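Local coordinates for protein B-agarase (Saccharophagus degradans, PDB 4BQ2) that probably hydrolyses agarose chains from their ends, as an exo-acting beta-agarase of glycoside hydrolase family 50 from a marine bacterium, at residues A[16-21]-A[55-60]; A[49-54]-A[170-175]; A[88-93]-A[164-169]; A[94-99]-A[159-164]. All blocks are in the same frame, centred on the assembly; numbering follows the deposited sequence.

Contact 1: A[16-21]-A[55-60]; sequences NIHFLN and AIVPEQ
Ile17 and Ile56 set their CG1 branches anti to their own carbonyl carbons (chi1 -56° and -48°), and the two side chains run side by side, pointing the same way. Their CG1 atoms meet, Ile17 CG1 lying 3.8 Å from Ile56 CG1. This pair sits on the buried face, where Phe6 of strand 3-6 touches both. The backbones form an antiparallel ladder. Val57 N donates to Asn16 O at 3.0 Å, almost straight at 177°. His18 N gives a 2.8 Å bond to Ala55 O, and Ala55 N returns one to His18 O at 2.9 Å. Ile17 and Ile56 are therefore a non-hydrogen-bonded pair, His18 and Ala55 a hydrogen-bonded one. His18 and Ala55 turn to the other face. There the imidazole crosses Val57 at about a right angle, with His18 CD2 4.0 Å from Val57 CG2. A water lies in the plane of the ring at its edge, 2.7 Å from His18 NE2, and donates to Val57 O. The water thus joins ring and backbone where the strand pairing ends. The chemistry is that of a two-sided strand pair in the agarase CBM-like domain: apolar contact inside, a water-linked imidazole outside.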
loop_
_atom_site.group_PDB
_atom_site.type_symbol
_atom_site.label_atom_id
_atom_site.label_comp_id
_atom_site.label_asym_id
_atom_site.label_seq_id
_atom_site.Cartn_x
_atom_site.Cartn_y
_atom_site.Cartn_z
ATOM N N ASN A 16 5.108 34.763 -7.441
ATOM C CA ASN A 16 5.465 33.493 -8.079
ATOM C C ASN A 16 4.912 32.274 -7.341
ATOM O O ASN A 16 5.192 31.140 -7.731
ATOM C CB ASN A 16 6.985 33.348 -8.203
ATOM C CG ASN A 16 7.617 34.461 -9.013
ATOM O OD1 ASN A 16 7.002 35.012 -9.935
ATOM N ND2 ASN A 16 8.856 34.801 -8.674
ATOM N N ILE A 17 4.145 32.506 -6.279
ATOM C CA ILE A 17 3.516 31.414 -5.529
ATOM C C ILE A 17 2.019 31.379 -5.750
ATOM O O ILE A 17 1.323 32.356 -5.513
ATOM C CB ILE A 17 3.833 31.440 -4.018
ATOM C CG1 ILE A 17 5.349 31.417 -3.796
ATOM C CG2 ILE A 17 3.180 30.221 -3.334
ATOM C CD1 ILE A 17 5.762 31.710 -2.373
ATOM N N HIS A 18 1.517 30.225 -6.152
ATOM C CA HIS A 18 0.103 30.080 -6.521
ATOM C C HIS A 18 -0.641 29.184 -5.529
ATOM O O HIS A 18 -0.083 28.179 -5.050
ATOM C CB HIS A 18 0.029 29.538 -7.952
ATOM C CG HIS A 18 0.879 30.318 -8.912
ATOM N ND1 HIS A 18 0.396 31.395 -9.626
ATOM C CD2 HIS A 18 2.201 30.236 -9.205
ATOM C CE1 HIS A 18 1.374 31.922 -10.342
ATOM N NE2 HIS A 18 2.482 31.243 -10.100
ATOM N N PHE A 19 -1.888 29.548 -5.224
ATOM C CA PHE A 19 -2.640 28.883 -4.158
ATOM C C PHE A 19 -3.813 28.084 -4.697
ATOM O O PHE A 19 -4.657 28.622 -5.424
ATOM C CB PHE A 19 -3.011 29.896 -3.082
ATOM C CG PHE A 19 -1.800 30.615 -2.549
ATOM C CD1 PHE A 19 -0.855 29.921 -1.775
ATOM C CD2 PHE A 19 -1.543 31.938 -2.889
ATOM C CE1 PHE A 19 0.291 30.558 -1.308
ATOM C CE2 PHE A 19 -0.408 32.588 -2.421
ATOM C CZ PHE A 19 0.520 31.899 -1.646
ATOM N N LEU A 20 -3.821 26.794 -4.361
ATOM C CA LEU A 20 -4.843 25.844 -4.807
ATOM C C LEU A 20 -5.798 25.597 -3.664
ATOM O O LEU A 20 -5.417 24.962 -2.670
ATOM C CB LEU A 20 -4.222 24.496 -5.180
ATOM C CG LEU A 20 -3.041 24.411 -6.134
ATOM C CD1 LEU A 20 -3.159 23.120 -6.920
ATOM C CD2 LEU A 20 -2.984 25.591 -7.087
ATOM N N ASN A 21 -7.027 26.086 -3.808
ATOM C CA ASN A 21 -8.044 25.934 -2.786
ATOM C C ASN A 21 -7.498 26.180 -1.391
ATOM O O ASN A 21 -7.641 25.354 -0.468
ATOM C CB ASN A 21 -8.682 24.570 -2.911
ATOM C CG ASN A 21 -9.622 24.505 -4.085
ATOM O OD1 ASN A 21 -10.659 25.177 -4.088
ATOM N ND2 ASN A 21 -9.272 23.724 -5.076
ATOM N N ALA A 55 1.983 26.148 -5.035
ATOM C CA ALA A 55 2.954 25.767 -6.024
ATOM C C ALA A 55 3.794 26.987 -6.306
ATOM O O ALA A 55 3.278 28.055 -6.666
ATOM C CB ALA A 55 2.290 25.266 -7.315
ATOM N N ILE A 56 5.097 26.829 -6.120
ATOM C CA ILE A 56 6.017 27.886 -6.506
ATOM C C ILE A 56 6.433 27.599 -7.932
ATOM O O ILE A 56 6.958 26.514 -8.238
ATOM C CB ILE A 56 7.249 27.939 -5.595
ATOM C CG1 ILE A 56 6.837 27.894 -4.122
ATOM C CG2 ILE A 56 8.035 29.232 -5.858
ATOM C CD1 ILE A 56 7.978 27.527 -3.205
ATOM N N VAL A 57 6.221 28.582 -8.802
ATOM C CA VAL A 57 6.464 28.401 -10.225
ATOM C C VAL A 57 7.165 29.652 -10.753
ATOM O O VAL A 57 6.503 30.615 -11.114
ATOM C CB VAL A 57 5.158 28.194 -11.030
ATOM C CG1 VAL A 57 5.499 27.891 -12.482
ATOM C CG2 VAL A 57 4.312 27.071 -10.446
ATOM N N PRO A 58 8.500 29.636 -10.772
ATOM C CA PRO A 58 9.267 30.766 -11.284
ATOM C C PRO A 58 9.056 30.950 -12.777
ATOM O O PRO A 58 8.744 30.012 -13.509
ATOM C CB PRO A 58 10.721 30.350 -11.041
ATOM C CG PRO A 58 10.668 28.853 -11.023
ATOM C CD PRO A 58 9.377 28.546 -10.314
ATOM N N GLU A 59 9.248 32.193 -13.188
ATOM C CA GLU A 59 9.118 32.654 -14.553
ATOM C C GLU A 59 9.843 31.715 -15.517
ATOM O O GLU A 59 9.244 31.184 -16.457
ATOM C CB GLU A 59 9.722 34.063 -14.571
ATOM C CG GLU A 59 9.516 34.789 -13.222
ATOM C CD GLU A 59 10.533 34.478 -12.102
ATOM O OE1 GLU A 59 11.755 34.371 -12.382
ATOM O OE2 GLU A 59 10.112 34.368 -10.921
ATOM N N GLN A 60 11.130 31.519 -15.263
ATOM C CA GLN A 60 11.957 30.549 -15.975
ATOM C C GLN A 60 12.503 29.607 -14.901
ATOM O O GLN A 60 12.738 30.041 -13.783
ATOM C CB GLN A 60 13.113 31.261 -16.669
ATOM C CG GLN A 60 12.682 32.308 -17.701
ATOM C CD GLN A 60 13.635 33.499 -17.787
ATOM O OE1 GLN A 60 14.405 33.784 -16.855
ATOM N NE2 GLN A 60 13.581 34.212 -18.915
HETATM O O HOH W 1 4.466 32.308 -11.535
#

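Contact 2: A[49-54]-A[170-175]; sequences HSYTGL and SLSVQS
Val173 O is gripped by two groups of Thr52. Thr52 N donates to Val173 O at 3.1 Å, and Thr52 OG1 donates to Val173 O at the same length of 3.1 Å. The two donors arrive from opposite faces of the carbonyl plane. OG1 can reach because it stands between the backbone N and the carbonyl carbon (chi1 66°). A water bridging from His49 O also donates to Val173 O. Val173 N completes the pair with a 2.9 Å bond to Thr52 O. Leu54 and Leu171 form the next hydrogen-bonded pair. Between the two pairs Gly53 faces Ser172, and Gly53 CA comes within 3.3 Å of Leu171 O. On the other face the Tyr51 ring runs alongside Gln174, their planes 31° apart, with Tyr51 CE2 3.6 Å from Gln174 NE2. That amide is fixed by its own bond, Gln174 NE2 to Ser172 OG at 2.9 Å, in the amide plane. Ser172 CB lies 3.4 Å from Tyr51 OH. Leu54 and Leu171 point to the opposite face, where Leu40, Leu42 and Phe86 of other strands meet them. In this CBM-like domain the paired backbone groups are thus satisfied across the contact, Gly53 and Ser172 bond strands beyond, and the leucines enter an apolar interior.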
loop_
_atom_site.group_PDB
_atom_site.type_symbol
_atom_site.label_atom_id
_atom_site.label_comp_id
_atom_site.label_asym_id
_atom_site.label_seq_id
_atom_site.Cartn_x
_atom_site.Cartn_y
_atom_site.Cartn_z
ATOM N N HIS A 49 -12.261 20.248 -0.496
ATOM C CA HIS A 49 -11.518 20.068 -1.740
ATOM C C HIS A 49 -10.410 19.022 -1.558
ATOM O O HIS A 49 -9.674 19.030 -0.559
ATOM C CB HIS A 49 -10.914 21.399 -2.194
ATOM C CG HIS A 49 -11.947 22.441 -2.525
ATOM N ND1 HIS A 49 -12.334 23.422 -1.638
ATOM C CD2 HIS A 49 -12.663 22.654 -3.655
ATOM C CE1 HIS A 49 -13.247 24.200 -2.205
ATOM N NE2 HIS A 49 -13.460 23.757 -3.430
ATOM N N SER A 50 -10.278 18.140 -2.545
ATOM C CA SER A 50 -9.456 16.957 -2.406
ATOM C C SER A 50 -7.985 17.226 -2.737
ATOM O O SER A 50 -7.107 16.402 -2.420
ATOM C CB SER A 50 -10.017 15.822 -3.285
ATOM O OG SER A 50 -9.811 16.143 -4.629
ATOM N N TYR A 51 -7.705 18.356 -3.381
ATOM C CA TYR A 51 -6.333 18.749 -3.659
ATOM C C TYR A 51 -6.177 20.207 -3.301
ATOM O O TYR A 51 -6.825 21.054 -3.908
ATOM C CB TYR A 51 -5.942 18.523 -5.134
ATOM C CG TYR A 51 -4.453 18.694 -5.354
ATOM C CD1 TYR A 51 -3.916 19.954 -5.548
ATOM C CD2 TYR A 51 -3.582 17.598 -5.340
ATOM C CE1 TYR A 51 -2.561 20.141 -5.719
ATOM C CE2 TYR A 51 -2.210 17.769 -5.531
ATOM C CZ TYR A 51 -1.717 19.065 -5.716
ATOM O OH TYR A 51 -0.392 19.327 -5.896
ATOM N N THR A 52 -5.311 20.503 -2.328
ATOM C CA THR A 52 -5.134 21.875 -1.845
ATOM C C THR A 52 -3.629 22.131 -1.619
ATOM O O THR A 52 -2.838 21.175 -1.530
ATOM C CB THR A 52 -5.902 22.079 -0.522
ATOM O OG1 THR A 52 -5.311 21.270 0.509
ATOM C CG2 THR A 52 -7.377 21.671 -0.678
ATOM N N GLY A 53 -3.230 23.400 -1.545
ATOM C CA GLY A 53 -1.835 23.729 -1.241
ATOM C C GLY A 53 -1.293 24.926 -2.008
ATOM O O GLY A 53 -2.047 25.854 -2.373
ATOM N N LEU A 54 0.021 24.901 -2.236
ATOM C CA LEU A 54 0.699 25.947 -3.008
ATOM C C LEU A 54 1.653 25.342 -4.033
ATOM O O LEU A 54 2.068 24.161 -3.943
ATOM C CB LEU A 54 1.456 26.940 -2.084
ATOM C CG LEU A 54 2.587 26.360 -1.204
ATOM C CD1 LEU A 54 3.879 26.177 -1.998
ATOM C CD2 LEU A 54 2.881 27.277 -0.020
ATOM N N SER A 170 5.924 22.096 -5.266
ATOM C CA SER A 170 4.557 22.009 -4.807
ATOM C C SER A 170 4.495 21.414 -3.403
ATOM O O SER A 170 5.180 20.438 -3.140
ATOM C CB SER A 170 3.802 21.099 -5.788
ATOM O OG SER A 170 2.562 20.784 -5.251
ATOM N N LEU A 171 3.723 22.041 -2.513
ATOM C CA LEU A 171 3.343 21.457 -1.227
ATOM C C LEU A 171 1.829 21.294 -1.195
ATOM O O LEU A 171 1.101 22.267 -1.286
ATOM C CB LEU A 171 3.809 22.324 -0.048
ATOM C CG LEU A 171 5.306 22.251 0.312
ATOM C CD1 LEU A 171 5.657 23.327 1.329
ATOM C CD2 LEU A 171 5.726 20.889 0.844
ATOM N N SER A 172 1.352 20.060 -1.058
ATOM C CA SER A 172 -0.078 19.817 -1.133
ATOM C C SER A 172 -0.611 18.944 -0.010
ATOM O O SER A 172 0.098 18.088 0.519
ATOM C CB SER A 172 -0.494 19.203 -2.475
ATOM O OG SER A 172 0.228 17.994 -2.790
ATOM N N VAL A 173 -1.893 19.151 0.276
ATOM C CA VAL A 173 -2.676 18.322 1.171
ATOM C C VAL A 173 -3.785 17.648 0.356
ATOM O O VAL A 173 -4.573 18.344 -0.303
ATOM C CB VAL A 173 -3.244 19.194 2.292
ATOM C CG1 VAL A 173 -4.408 18.521 3.004
ATOM C CG2 VAL A 173 -2.148 19.581 3.286
ATOM N N GLN A 174 -3.868 16.313 0.426
ATOM C CA GLN A 174 -4.692 15.503 -0.492
ATOM C C GLN A 174 -5.710 14.636 0.249
ATOM O O GLN A 174 -5.361 13.987 1.245
ATOM C CB GLN A 174 -3.770 14.620 -1.341
ATOM C CG GLN A 174 -2.802 15.448 -2.172
ATOM C CD GLN A 174 -1.803 14.645 -2.989
ATOM O OE1 GLN A 174 -1.974 13.443 -3.264
ATOM N NE2 GLN A 174 -0.738 15.317 -3.379
ATOM N N SER A 175 -6.967 14.633 -0.221
ATOM C CA SER A 175 -8.026 13.820 0.351
ATOM C C SER A 175 -8.082 13.840 1.878
ATOM O O SER A 175 -8.181 12.795 2.516
ATOM C CB SER A 175 -7.913 12.366 -0.142
ATOM O OG SER A 175 -8.184 12.322 -1.544
HETATM O O HOH W 2 -7.317 17.686 0.775
#

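Contact 3: A[88-93]-A[164-169]; sequences LDVTDQ and SGIAKI
Val90, Ile166 and Ile169 make the tight side of this contact, with Leu88 beside them. Val90 CG1 approaches Ile166 CG2 to 4.0 Å. Leu88 and Ile169 lie side by side, Leu88 CD1 3.9 Å from Ile169 CG2. Leu88 takes this place with CG anti to the backbone N (chi1 165°). Phe74 of strand 70-79 packs on both Leu88 and Ile169, and Phe98 packs on Val90, so this face is buried. The other side is looser. Thr91 and Lys168 share a face but meet only through their CB atoms, and the lysine chain then leads away. At the far end Gln93 is exposed. Its extended chain passes over Gly165, with Gln93 CD 3.6 Å from Gly165 CA. A water accepts from Gln93 NE2 and donates to Ser164 OG. Both groups also bond Asp162, Gln93 NE2 at OD2 and Ser164 OG at OD1. The backbone joins the two sides. Thr91 N donates to Lys168 O at 3.0 Å, and Gln93 N donates to Gly165 O at 2.7 Å. Thr91 O accepts twice, from Ala167 N at 2.9 Å and from Lys168 N at 3.2 Å. Two residues thus face one, and the register slips by one beyond Thr91. This is a classic beta bulge, set in the antiparallel pairing of strands 84-92 and 166-174.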
loop_
_atom_site.group_PDB
_atom_site.type_symbol
_atom_site.label_atom_id
_atom_site.label_comp_id
_atom_site.label_asym_id
_atom_site.label_seq_id
_atom_site.Cartn_x
_atom_site.Cartn_y
_atom_site.Cartn_z
ATOM N N LEU A 88 5.438 16.794 -1.018
ATOM C CA LEU A 88 6.333 17.716 -1.669
ATOM C C LEU A 88 6.658 17.102 -3.035
ATOM O O LEU A 88 7.227 16.012 -3.089
ATOM C CB LEU A 88 7.608 17.919 -0.824
ATOM C CG LEU A 88 8.746 18.588 -1.606
ATOM C CD1 LEU A 88 8.440 20.073 -1.801
ATOM C CD2 LEU A 88 10.114 18.366 -0.915
ATOM N N ASP A 89 6.247 17.785 -4.103
ATOM C CA ASP A 89 6.545 17.359 -5.464
ATOM C C ASP A 89 7.409 18.437 -6.074
ATOM O O ASP A 89 7.055 19.609 -6.042
ATOM C CB ASP A 89 5.256 17.243 -6.279
ATOM C CG ASP A 89 4.387 16.065 -5.830
ATOM O OD1 ASP A 89 4.671 14.940 -6.274
ATOM O OD2 ASP A 89 3.435 16.279 -5.032
ATOM N N VAL A 90 8.548 18.026 -6.622
ATOM C CA VAL A 90 9.484 18.949 -7.220
ATOM C C VAL A 90 9.631 18.491 -8.667
ATOM O O VAL A 90 9.938 17.329 -8.920
ATOM C CB VAL A 90 10.841 18.930 -6.476
ATOM C CG1 VAL A 90 11.841 19.864 -7.138
ATOM C CG2 VAL A 90 10.652 19.331 -5.012
ATOM N N THR A 91 9.346 19.404 -9.603
ATOM C CA THR A 91 9.333 19.104 -11.045
ATOM C C THR A 91 10.426 19.898 -11.776
ATOM O O THR A 91 10.622 21.087 -11.503
ATOM C CB THR A 91 7.938 19.397 -11.645
ATOM O OG1 THR A 91 6.961 18.624 -10.938
ATOM C CG2 THR A 91 7.857 18.992 -13.121
ATOM N N ASP A 92 11.189 19.222 -12.631
ATOM C CA ASP A 92 12.224 19.904 -13.395
ATOM C C ASP A 92 11.711 20.284 -14.786
ATOM O O ASP A 92 10.592 19.946 -15.173
ATOM C CB ASP A 92 13.568 19.142 -13.408
ATOM C CG ASP A 92 13.550 17.867 -14.245
ATOM O OD1 ASP A 92 12.734 17.705 -15.197
ATOM O OD2 ASP A 92 14.389 16.996 -13.954
ATOM N N GLN A 93 12.535 21.009 -15.524
ATOM C CA GLN A 93 12.128 21.562 -16.813
ATOM C C GLN A 93 11.834 20.529 -17.878
ATOM O O GLN A 93 11.271 20.868 -18.917
ATOM C CB GLN A 93 13.201 22.517 -17.329
ATOM C CG GLN A 93 14.516 21.870 -17.689
ATOM C CD GLN A 93 15.579 22.918 -17.932
ATOM O OE1 GLN A 93 15.261 24.079 -18.200
ATOM N NE2 GLN A 93 16.840 22.539 -17.776
ATOM N N SER A 164 19.705 21.970 -13.305
ATOM C CA SER A 164 19.909 23.170 -14.127
ATOM C C SER A 164 18.583 23.837 -14.469
ATOM O O SER A 164 18.567 25.012 -14.832
ATOM C CB SER A 164 20.754 22.871 -15.380
ATOM O OG SER A 164 20.076 22.015 -16.299
ATOM N N GLY A 165 17.466 23.111 -14.309
ATOM C CA GLY A 165 16.150 23.719 -14.463
ATOM C C GLY A 165 15.010 23.233 -13.569
ATOM O O GLY A 165 14.170 22.453 -14.006
ATOM N N ILE A 166 14.947 23.714 -12.325
ATOM C CA ILE A 166 13.824 23.383 -11.436
ATOM C C ILE A 166 12.632 24.304 -11.724
ATOM O O ILE A 166 12.717 25.515 -11.543
ATOM C CB ILE A 166 14.245 23.402 -9.924
ATOM C CG1 ILE A 166 15.355 22.367 -9.648
ATOM C CG2 ILE A 166 13.038 23.243 -8.983
ATOM C CD1 ILE A 166 15.086 20.959 -10.153
ATOM N N ALA A 167 11.518 23.716 -12.147
ATOM C CA ALA A 167 10.394 24.481 -12.686
ATOM C C ALA A 167 9.245 24.670 -11.719
ATOM O O ALA A 167 8.468 25.613 -11.852
ATOM C CB ALA A 167 9.878 23.847 -13.985
ATOM N N LYS A 168 9.106 23.770 -10.749
ATOM C CA LYS A 168 7.965 23.874 -9.883
ATOM C C LYS A 168 8.230 23.178 -8.561
ATOM O O LYS A 168 8.860 22.122 -8.530
ATOM C CB LYS A 168 6.754 23.265 -10.564
ATOM C CG LYS A 168 5.479 23.330 -9.751
ATOM C CD LYS A 168 4.414 22.448 -10.372
ATOM C CE LYS A 168 3.328 23.267 -10.982
ATOM N NZ LYS A 168 2.104 22.405 -10.955
ATOM N N ILE A 169 7.765 23.804 -7.487
ATOM C CA ILE A 169 7.857 23.211 -6.160
ATOM C C ILE A 169 6.470 23.268 -5.545
ATOM O O ILE A 169 5.911 24.343 -5.305
ATOM C CB ILE A 169 8.874 23.937 -5.253
ATOM C CG1 ILE A 169 10.279 23.800 -5.839
ATOM C CG2 ILE A 169 8.819 23.379 -3.827
ATOM C CD1 ILE A 169 11.300 24.672 -5.146
HETATM O O HOH W 3 19.474 23.829 -18.812
#

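Contact 4: A[94-99]-A[159-164]; sequences NGAVFT and KNLDLS
Leu161 inserts its two methyls between Ala96 and Phe98, and it is the first residue of segment 159-164 to touch segment 94-99 with its side chain. Before it, Lys159 and Asn160 turn away from that segment. Lys159 NZ instead forms a salt bridge with Asp125. At Leu161 the branches divide the work. CD1 goes to the ring, 3.5 Å from Phe98 CD2, and the two side chains cross at about a right angle. CD2 goes to the alanine, 3.9 Å from Ala96 CB, and lies 3.7 Å from Ala96 O. The Phe98 ring stands between its own backbone N and carbonyl carbon (chi1 77°), which turns it toward the leucine. Val90 touches both Leu161 and Phe98 and adds to this apolar patch. The segment is a loop that lies against the start of strand 97-104 in the CBM-like domain, on its way to strand 166-174. Asp162 follows with a polar contact. Asn94 ND2 donates to Asp162 OD2 at 3.0 Å, with an N-H...O angle of 152°. The anti lone pair of OD2 is used, and amide and carboxylate are nearly coplanar, 9° apart. Gln93 NE2 is a second donor to the same oxygen. The other oxygen turns back into its own segment: Ser164 N donates to Asp162 OD1 at 3.1 Å, from above the carboxylate plane, and closes an Asx turn.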
loop_
_atom_site.group_PDB
_atom_site.type_symbol
_atom_site.label_atom_id
_atom_site.label_comp_id
_atom_site.label_asym_id
_atom_site.label_seq_id
_atom_site.Cartn_x
_atom_site.Cartn_y
_atom_site.Cartn_z
ATOM N N ASN A 94 12.226 19.280 -17.635
ATOM C CA ASN A 94 11.957 18.203 -18.583
ATOM C C ASN A 94 10.729 17.382 -18.185
ATOM O O ASN A 94 10.460 16.324 -18.769
ATOM C CB ASN A 94 13.169 17.304 -18.679
ATOM C CG ASN A 94 14.452 18.089 -18.847
ATOM O OD1 ASN A 94 14.626 18.805 -19.830
ATOM N ND2 ASN A 94 15.362 17.948 -17.902
ATOM N N GLY A 95 10.004 17.879 -17.184
ATOM C CA GLY A 95 8.817 17.212 -16.636
ATOM C C GLY A 95 9.077 16.076 -15.654
ATOM O O GLY A 95 8.135 15.454 -15.181
ATOM N N ALA A 96 10.344 15.820 -15.325
ATOM C CA ALA A 96 10.685 14.813 -14.325
ATOM C C ALA A 96 10.271 15.290 -12.931
ATOM O O ALA A 96 10.353 16.466 -12.661
ATOM C CB ALA A 96 12.155 14.490 -14.363
ATOM N N VAL A 97 9.806 14.375 -12.078
ATOM C CA VAL A 97 9.211 14.741 -10.773
ATOM C C VAL A 97 9.639 13.744 -9.712
ATOM O O VAL A 97 9.748 12.531 -9.991
ATOM C CB VAL A 97 7.652 14.661 -10.731
ATOM C CG1 VAL A 97 7.091 15.565 -9.637
ATOM C CG2 VAL A 97 6.987 14.941 -12.062
ATOM N N PHE A 98 9.835 14.228 -8.486
ATOM C CA PHE A 98 9.978 13.328 -7.344
ATOM C C PHE A 98 8.998 13.759 -6.292
ATOM O O PHE A 98 8.621 14.941 -6.242
ATOM C CB PHE A 98 11.431 13.223 -6.799
ATOM C CG PHE A 98 11.901 14.404 -5.954
ATOM C CD1 PHE A 98 11.327 14.691 -4.695
ATOM C CD2 PHE A 98 12.971 15.186 -6.370
ATOM C CE1 PHE A 98 11.776 15.763 -3.924
ATOM C CE2 PHE A 98 13.443 16.242 -5.598
ATOM C CZ PHE A 98 12.840 16.538 -4.382
ATOM N N THR A 99 8.572 12.789 -5.473
ATOM C CA THR A 99 7.592 13.039 -4.411
ATOM C C THR A 99 8.184 12.587 -3.081
ATOM O O THR A 99 8.606 11.433 -2.932
ATOM C CB THR A 99 6.269 12.245 -4.654
ATOM O OG1 THR A 99 5.731 12.571 -5.938
ATOM C CG2 THR A 99 5.215 12.582 -3.591
ATOM N N LYS A 159 14.952 10.162 -8.689
ATOM C CA LYS A 159 15.942 10.499 -7.647
ATOM C C LYS A 159 16.895 11.649 -8.020
ATOM O O LYS A 159 17.335 12.424 -7.153
ATOM C CB LYS A 159 16.761 9.271 -7.250
ATOM C CG LYS A 159 16.086 8.393 -6.183
ATOM C CD LYS A 159 15.257 7.265 -6.803
ATOM C CE LYS A 159 14.894 6.203 -5.738
ATOM N NZ LYS A 159 14.348 4.960 -6.387
ATOM N N ASN A 160 17.239 11.734 -9.298
ATOM C CA ASN A 160 18.111 12.810 -9.765
ATOM C C ASN A 160 17.477 13.654 -10.848
ATOM O O ASN A 160 17.479 13.280 -12.035
ATOM C CB ASN A 160 19.450 12.230 -10.193
ATOM C CG ASN A 160 20.172 11.600 -9.025
ATOM O OD1 ASN A 160 20.629 12.302 -8.116
ATOM N ND2 ASN A 160 20.201 10.275 -8.993
ATOM N N LEU A 161 16.917 14.774 -10.407
ATOM C CA LEU A 161 16.287 15.761 -11.266
ATOM C C LEU A 161 17.354 16.558 -12.028
ATOM O O LEU A 161 18.521 16.533 -11.646
ATOM C CB LEU A 161 15.417 16.723 -10.441
ATOM C CG LEU A 161 14.165 16.154 -9.749
ATOM C CD1 LEU A 161 13.370 17.278 -9.105
ATOM C CD2 LEU A 161 13.288 15.358 -10.724
ATOM N N ASP A 162 16.931 17.267 -13.081
ATOM C CA ASP A 162 17.802 18.215 -13.801
ATOM C C ASP A 162 17.854 19.518 -13.014
ATOM O O ASP A 162 17.018 20.402 -13.190
ATOM C CB ASP A 162 17.271 18.445 -15.238
ATOM C CG ASP A 162 18.127 19.415 -16.061
ATOM O OD1 ASP A 162 19.194 19.893 -15.599
ATOM O OD2 ASP A 162 17.699 19.702 -17.191
ATOM N N LEU A 163 18.862 19.620 -12.151
ATOM C CA LEU A 163 19.050 20.775 -11.276
ATOM C C LEU A 163 19.295 22.086 -12.043
ATOM O O LEU A 163 19.079 23.188 -11.509
ATOM C CB LEU A 163 20.168 20.488 -10.261
ATOM C CG LEU A 163 19.823 19.345 -9.281
ATOM C CD1 LEU A 163 20.796 19.308 -8.107
ATOM C CD2 LEU A 163 18.396 19.469 -8.749
ATOM N N SER A 164 19.705 21.970 -13.305
ATOM C CA SER A 164 19.909 23.170 -14.127
ATOM C C SER A 164 18.583 23.837 -14.469
ATOM O O SER A 164 18.567 25.012 -14.832
ATOM C CB SER A 164 20.754 22.871 -15.380
ATOM O OG SER A 164 20.076 22.015 -16.299
#

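Overall arrangement
Contact 2 is the buried one; contacts 1, 3 and 4 are each partly buried. Strand 51-56 is shared by contacts 1 and 2, and strand 166-174 by contacts 2 and 3, so strands 17-20, 51-56, 166-174 and 84-92 follow side by side. Contacts 1 and 3 also meet, through a probable bond from Ile56 N to Ile169 O. Contact 4 sets loop 159-164 against the turn after strand 84-92 and the start of strand 97-104. It shares Ser164 with contact 3, and Asp92 OD2 probably bonds Asp162 N. The first three rest on backbone ladders, whereas contact 4 has no backbone-to-backbone hydrogen bond. Contacts 1 and 3 carry water bridges at their exposed ends; in contact 2 the water is a further donor to a doubly gripped carbonyl.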